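N-acetyltransferase family protein (Bacillus anthracis, PDB 3LNB) catalyses acetyl transfer from acetyl-coenzyme A to arylamines, and inactivates the sulfonamide drug sulfamethoxazole. Local coordinates at residues Asn85-Glu88 with Lys89-Gln93; Asp224-Asp227 with Glu228-Asn232. The protein carries 1 engineered substitution. All coordinates share one frame; numbering follows the deposited sequence.

Interaction 1: residues Asn85-Glu88 with Lys89-Gln93; sequences NLVE and KLLIQ
The i to i+4 bonds run from Lys89 N to Asn85 O (3.0 Å) through Leu90 N to Leu86 O, and from Val87 O on the helix widens into a pi-type turn, with Ile92 N on Val87 O and Gln93 N on Glu88 O. Val87 O takes two donors: Ile92 N nearly end-on at 3.0 Å, and Leu91 N from above the carbonyl plane at 3.2 Å, in the more bent bond. The side chains follow this widening. With chi1 at 172°, CG1 of Val87 is the branch opposite the backbone N, and it touches Leu91 CD1 and Ile92 CD1, each at 4.1 Å. The helix, 83-92, belongs to the helical bundle of the arylamine N-acetyltransferase fold. Its apolar face packs between two others of the bundle: Leu86 and Leu90 touch helix 99-112, and Val87 and Leu91 touch helix 34-42. On the more open side, the chain of Glu88 bends at chi2 (59°) and lays its carboxylate against the methyls of Ile92. Glu88 OE1 is 3.4 Å from Ile92 CD1, and OE2 approaches CG2. Gln93 CG sits 3.1 Å from Glu88 O, beside the last of these backbone bonds. The Gln93 amide is turned 87° from the Glu88 carboxylate, and the two groups do not pair. Lys89 runs fully extended away from the turn, and its NZ forms salt bridges with Glu101 and Asp72. The Asn85 amide points back along the chain, where ND2 bonds to Asn80 O.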
ATOM      1  N   ASN A  85      -3.155 -17.113  -2.102  1.00 16.78           N
ATOM      2  CA  ASN A  85      -1.784 -16.810  -1.695  1.00 17.08           C
ATOM      3  C   ASN A  85      -1.717 -15.542  -0.851  1.00 16.73           C
ATOM      4  O   ASN A  85      -0.910 -15.436   0.069  1.00 15.87           O
ATOM      5  CB  ASN A  85      -0.874 -16.675  -2.922  1.00 17.31           C
ATOM      6  CG  ASN A  85      -0.582 -18.018  -3.571  1.00 19.89           C
ATOM      7  OD1 ASN A  85      -0.732 -19.061  -2.934  1.00 18.67           O
ATOM      8  ND2 ASN A  85      -0.149 -18.000  -4.831  1.00 19.47           N
ATOM      9  N   LEU A  86      -2.573 -14.579  -1.170  1.00 16.11           N
ATOM     10  CA  LEU A  86      -2.619 -13.336  -0.422  1.00 15.90           C
ATOM     11  C   LEU A  86      -3.183 -13.601   0.971  1.00 15.65           C
ATOM     12  O   LEU A  86      -2.645 -13.118   1.964  1.00 13.93           O
ATOM     13  CB  LEU A  86      -3.472 -12.307  -1.165  1.00 16.57           C
ATOM     14  CG  LEU A  86      -2.802 -11.782  -2.441  1.00 16.64           C
ATOM     15  CD1 LEU A  86      -3.785 -10.970  -3.244  1.00 17.06           C
ATOM     16  CD2 LEU A  86      -1.590 -10.951  -2.072  1.00 17.08           C
ATOM     17  N   VAL A  87      -4.263 -14.371   1.045  1.00 16.25           N
ATOM     18  CA  VAL A  87      -4.858 -14.697   2.339  1.00 15.74           C
ATOM     19  C   VAL A  87      -3.837 -15.461   3.189  1.00 16.55           C
ATOM     20  O   VAL A  87      -3.679 -15.193   4.379  1.00 16.37           O
ATOM     21  CB  VAL A  87      -6.137 -15.568   2.178  1.00 17.48           C
ATOM     22  CG1 VAL A  87      -6.623 -16.048   3.548  1.00 15.78           C
ATOM     23  CG2 VAL A  87      -7.237 -14.763   1.479  1.00 15.96           C
ATOM     24  N   GLU A  88      -3.133 -16.404   2.569  1.00 18.31           N
ATOM     25  CA  GLU A  88      -2.140 -17.198   3.288  1.00 19.02           C
ATOM     26  C   GLU A  88      -1.001 -16.346   3.839  1.00 18.69           C
ATOM     27  O   GLU A  88      -0.660 -16.433   5.016  1.00 17.45           O
ATOM     28  CB  GLU A  88      -1.549 -18.267   2.375  1.00 21.13           C
ATOM     29  CG  GLU A  88      -0.687 -19.284   3.113  1.00 26.95           C
ATOM     30  CD  GLU A  88      -1.477 -20.016   4.184  1.00 28.50           C
ATOM     31  OE1 GLU A  88      -2.637 -20.392   3.902  1.00 31.08           O
ATOM     32  OE2 GLU A  88      -0.945 -20.220   5.299  1.00 30.17           O
ATOM     33  N   LYS A  89      -0.418 -15.513   2.984  1.00 18.46           N
ATOM     34  CA  LYS A  89       0.702 -14.681   3.402  1.00 17.23           C
ATOM     35  C   LYS A  89       0.360 -13.527   4.341  1.00 17.28           C
ATOM     36  O   LYS A  89       0.830 -13.501   5.477  1.00 16.70           O
ATOM     37  CB  LYS A  89       1.443 -14.127   2.178  1.00 17.18           C
ATOM     38  CG  LYS A  89       2.655 -13.272   2.521  1.00 16.67           C
ATOM     39  CD  LYS A  89       3.317 -12.690   1.279  1.00 15.36           C
ATOM     40  CE  LYS A  89       4.442 -11.722   1.674  1.00 16.60           C
ATOM     41  NZ  LYS A  89       5.038 -11.005   0.515  1.00 17.04           N
ATOM     42  N   LEU A  90      -0.457 -12.586   3.871  1.00 16.49           N
ATOM     43  CA  LEU A  90      -0.801 -11.411   4.666  1.00 17.15           C
ATOM     44  C   LEU A  90      -1.757 -11.577   5.834  1.00 17.69           C
ATOM     45  O   LEU A  90      -1.706 -10.797   6.786  1.00 16.21           O
ATOM     46  CB  LEU A  90      -1.336 -10.296   3.771  1.00 17.21           C
ATOM     47  CG  LEU A  90      -0.317  -9.539   2.923  1.00 18.95           C
ATOM     48  CD1 LEU A  90       0.200 -10.439   1.830  1.00 19.46           C
ATOM     49  CD2 LEU A  90      -0.973  -8.304   2.330  1.00 19.92           C
ATOM     50  N   LEU A  91      -2.639 -12.564   5.771  1.00 16.38           N
ATOM     51  CA  LEU A  91      -3.575 -12.741   6.864  1.00 17.34           C
ATOM     52  C   LEU A  91      -3.172 -13.868   7.806  1.00 17.31           C
ATOM     53  O   LEU A  91      -2.893 -13.629   8.978  1.00 17.96           O
ATOM     54  CB  LEU A  91      -4.988 -12.979   6.319  1.00 14.40           C
ATOM     55  CG  LEU A  91      -5.485 -11.896   5.353  1.00 16.41           C
ATOM     56  CD1 LEU A  91      -6.928 -12.169   4.959  1.00 15.55           C
ATOM     57  CD2 LEU A  91      -5.363 -10.526   6.001  1.00 15.01           C
ATOM     58  N   ILE A  92      -3.122 -15.092   7.289  1.00 18.37           N
ATOM     59  CA  ILE A  92      -2.774 -16.249   8.106  1.00 17.81           C
ATOM     60  C   ILE A  92      -1.362 -16.249   8.697  1.00 19.15           C
ATOM     61  O   ILE A  92      -1.193 -16.454   9.900  1.00 17.95           O
ATOM     62  CB  ILE A  92      -3.008 -17.545   7.309  1.00 18.84           C
ATOM     63  CG1 ILE A  92      -4.502 -17.675   6.994  1.00 19.23           C
ATOM     64  CG2 ILE A  92      -2.508 -18.760   8.092  1.00 17.23           C
ATOM     65  CD1 ILE A  92      -4.818 -18.767   6.004  1.00 20.12           C
ATOM     66  N   GLN A  93      -0.347 -16.014   7.870  1.00 18.95           N
ATOM     67  CA  GLN A  93       1.027 -16.020   8.363  1.00 19.77           C
ATOM     68  C   GLN A  93       1.416 -14.659   8.936  1.00 20.96           C
ATOM     69  O   GLN A  93       2.579 -14.412   9.259  1.00 20.29           O
ATOM     70  CB  GLN A  93       1.981 -16.436   7.237  1.00 21.19           C
ATOM     71  CG  GLN A  93       1.610 -17.789   6.615  1.00 25.26           C
ATOM     72  CD  GLN A  93       2.467 -18.158   5.412  1.00 28.44           C
ATOM     73  OE1 GLN A  93       2.764 -17.316   4.569  1.00 30.52           O
ATOM     74  NE2 GLN A  93       2.848 -19.431   5.316  1.00 30.45           N
TER

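Interaction 2: residues Asp224-Asp227 with Glu228-Asn232; sequences DPID and EQKVN
The Asp227 carboxylate and the Gln229 amide lie side by side and point the same way, their planes only 7° apart. Gln229 N and CB both lie to one face of the carboxylate, with CB 3.5 Å from Asp227 OD2. Lys230 CB lies near the edge at OD2, slightly on the other side. Near the plane, Lys230 N meets Asp227 OD2 almost along its C-O axis at 2.9 Å, in a straight bond (167°). Asp227 occupies the N-cap position of helix 228-240; this is its capping bond. Its CG sits between the backbone N and the carbonyl carbon (chi1 65°), which swings OD2 over the first turn. The carboxylate probably interacts favourably with the helix dipole. Behind the cap, Val231 N bonds to Asp227 O at 3.0 Å and starts the regular helical pattern. Ile226 covers the same turn with carbon: its CB and CG2 press on Lys230 CG, each at 3.7 Å, and CD1 meets Val231 CG2. Lys230 NZ continues to a salt bridge with Asp136, and Glu228 OE2 bonds to Tyr108 OH of helix 99-112. The turn thus passes from strand 216-225 into helix 228-240, with Ile226 and Val231 resting on Lys119 of strand 116-126.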
ATOM      1  N   ASP A 224      -7.288   2.038 -17.034  1.00 18.15           N
ATOM      2  CA  ASP A 224      -7.265   0.756 -17.741  1.00 19.84           C
ATOM      3  C   ASP A 224      -7.209  -0.378 -16.710  1.00 19.44           C
ATOM      4  O   ASP A 224      -6.226  -0.510 -15.979  1.00 18.51           O
ATOM      5  CB  ASP A 224      -6.031   0.640 -18.650  1.00 22.96           C
ATOM      6  CG  ASP A 224      -5.948   1.747 -19.686  1.00 26.32           C
ATOM      7  OD1 ASP A 224      -6.987   2.082 -20.295  1.00 28.40           O
ATOM      8  OD2 ASP A 224      -4.834   2.271 -19.905  1.00 28.16           O
ATOM      9  N   PRO A 225      -8.256  -1.217 -16.649  1.00 18.61           N
ATOM     10  CA  PRO A 225      -8.354  -2.349 -15.718  1.00 18.65           C
ATOM     11  C   PRO A 225      -7.251  -3.389 -15.913  1.00 18.31           C
ATOM     12  O   PRO A 225      -6.966  -3.790 -17.040  1.00 18.42           O
ATOM     13  CB  PRO A 225      -9.724  -2.949 -16.036  1.00 19.55           C
ATOM     14  CG  PRO A 225     -10.495  -1.795 -16.586  1.00 20.67           C
ATOM     15  CD  PRO A 225      -9.482  -1.096 -17.455  1.00 19.99           C
ATOM     16  N   ILE A 226      -6.644  -3.832 -14.815  1.00 17.97           N
ATOM     17  CA  ILE A 226      -5.595  -4.839 -14.897  1.00 17.50           C
ATOM     18  C   ILE A 226      -6.000  -6.114 -14.165  1.00 17.73           C
ATOM     19  O   ILE A 226      -6.659  -6.068 -13.125  1.00 17.19           O
ATOM     20  CB  ILE A 226      -4.259  -4.314 -14.318  1.00 16.64           C
ATOM     21  CG1 ILE A 226      -4.421  -3.959 -12.840  1.00 17.16           C
ATOM     22  CG2 ILE A 226      -3.801  -3.105 -15.119  1.00 16.53           C
ATOM     23  CD1 ILE A 226      -3.154  -3.407 -12.199  1.00 18.19           C
ATOM     24  N   ASP A 227      -5.598  -7.254 -14.721  1.00 17.69           N
ATOM     25  CA  ASP A 227      -5.929  -8.548 -14.139  1.00 17.89           C
ATOM     26  C   ASP A 227      -4.773  -9.129 -13.329  1.00 17.62           C
ATOM     27  O   ASP A 227      -3.747  -8.473 -13.142  1.00 15.64           O
ATOM     28  CB  ASP A 227      -6.356  -9.519 -15.245  1.00 18.96           C
ATOM     29  CG  ASP A 227      -5.233  -9.836 -16.224  1.00 19.75           C
ATOM     30  OD1 ASP A 227      -5.534 -10.468 -17.254  1.00 24.01           O
ATOM     31  OD2 ASP A 227      -4.063  -9.468 -15.978  1.00 21.19           O
ATOM     32  N   GLU A 228      -4.946 -10.357 -12.845  1.00 16.52           N
ATOM     33  CA  GLU A 228      -3.928 -11.012 -12.025  1.00 17.26           C
ATOM     34  C   GLU A 228      -2.626 -11.255 -12.797  1.00 16.38           C
ATOM     35  O   GLU A 228      -1.531 -11.137 -12.239  1.00 16.66           O
ATOM     36  CB  GLU A 228      -4.480 -12.335 -11.465  1.00 19.45           C
ATOM     37  CG  GLU A 228      -3.709 -12.885 -10.270  1.00 23.18           C
ATOM     38  CD  GLU A 228      -4.590 -13.116  -9.038  1.00 25.31           C
ATOM     39  OE1 GLU A 228      -5.421 -14.057  -9.048  1.00 25.79           O
ATOM     40  OE2 GLU A 228      -4.457 -12.349  -8.057  1.00 25.61           O
ATOM     41  N   GLN A 229      -2.735 -11.576 -14.080  1.00 15.91           N
ATOM     42  CA  GLN A 229      -1.540 -11.815 -14.876  1.00 16.71           C
ATOM     43  C   GLN A 229      -0.685 -10.546 -14.929  1.00 14.57           C
ATOM     44  O   GLN A 229       0.530 -10.602 -14.753  1.00 14.78           O
ATOM     45  CB  GLN A 229      -1.907 -12.258 -16.293  1.00 18.36           C
ATOM     46  CG  GLN A 229      -0.844 -13.148 -16.919  1.00 24.22           C
ATOM     47  CD  GLN A 229      -1.279 -13.759 -18.232  1.00 27.43           C
ATOM     48  OE1 GLN A 229      -2.457 -14.090 -18.421  1.00 29.99           O
ATOM     49  NE2 GLN A 229      -0.328 -13.935 -19.145  1.00 29.18           N
ATOM     50  N   LYS A 230      -1.325  -9.404 -15.165  1.00 14.76           N
ATOM     51  CA  LYS A 230      -0.612  -8.127 -15.222  1.00 14.51           C
ATOM     52  C   LYS A 230      -0.004  -7.848 -13.853  1.00 13.74           C
ATOM     53  O   LYS A 230       1.133  -7.397 -13.750  1.00 15.49           O
ATOM     54  CB  LYS A 230      -1.569  -6.992 -15.604  1.00 14.43           C
ATOM     55  CG  LYS A 230      -1.003  -5.582 -15.413  1.00 13.93           C
ATOM     56  CD  LYS A 230       0.193  -5.284 -16.321  1.00 16.09           C
ATOM     57  CE  LYS A 230       0.685  -3.852 -16.112  1.00 16.43           C
ATOM     58  NZ  LYS A 230       1.869  -3.506 -16.953  1.00 19.79           N
ATOM     59  N   VAL A 231      -0.774  -8.114 -12.803  1.00 14.57           N
ATOM     60  CA  VAL A 231      -0.286  -7.907 -11.449  1.00 14.39           C
ATOM     61  C   VAL A 231       0.928  -8.804 -11.208  1.00 14.27           C
ATOM     62  O   VAL A 231       1.856  -8.412 -10.509  1.00 14.69           O
ATOM     63  CB  VAL A 231      -1.391  -8.190 -10.409  1.00 13.91           C
ATOM     64  CG1 VAL A 231      -0.806  -8.245  -9.009  1.00 15.13           C
ATOM     65  CG2 VAL A 231      -2.433  -7.085 -10.471  1.00 13.97           C
ATOM     66  N   ASN A 232       0.933 -10.002 -11.796  1.00 15.96           N
ATOM     67  CA  ASN A 232       2.083 -10.892 -11.640  1.00 15.91           C
ATOM     68  C   ASN A 232       3.253 -10.359 -12.453  1.00 16.63           C
ATOM     69  O   ASN A 232       4.412 -10.561 -12.084  1.00 16.24           O
ATOM     70  CB  ASN A 232       1.765 -12.316 -12.100  1.00 18.40           C
ATOM     71  CG  ASN A 232       0.865 -13.050 -11.135  1.00 18.89           C
ATOM     72  OD1 ASN A 232       1.156 -13.142  -9.946  1.00 18.17           O
ATOM     73  ND2 ASN A 232      -0.239 -13.573 -11.643  1.00 23.06           N
TER

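Overall arrangement
Interaction 1 lies in the helical bundle and interaction 2 where the large antiparallel sheet gives way to a helix. Their centres are 20 Å apart and their nearest atoms about 5 Å, without touching. Helix 99-112 links them: Tyr108 packs on Leu86 and bonds to Glu228. The loop around Asn80 and Ile81 does so too, bonding to Asn85 and Asn232. Neither contact is part of the coenzyme A contact surface. The side chains of Lys89 and Val231 are about 12 Å and 11 Å from the bound cofactor. Cys99, His138 and Asp153 are consistent with the family's catalytic triad. In sequence, Glu101 (partner of Lys89) is two residues from Cys99, and Asp136 (partner of Lys230) two from His138.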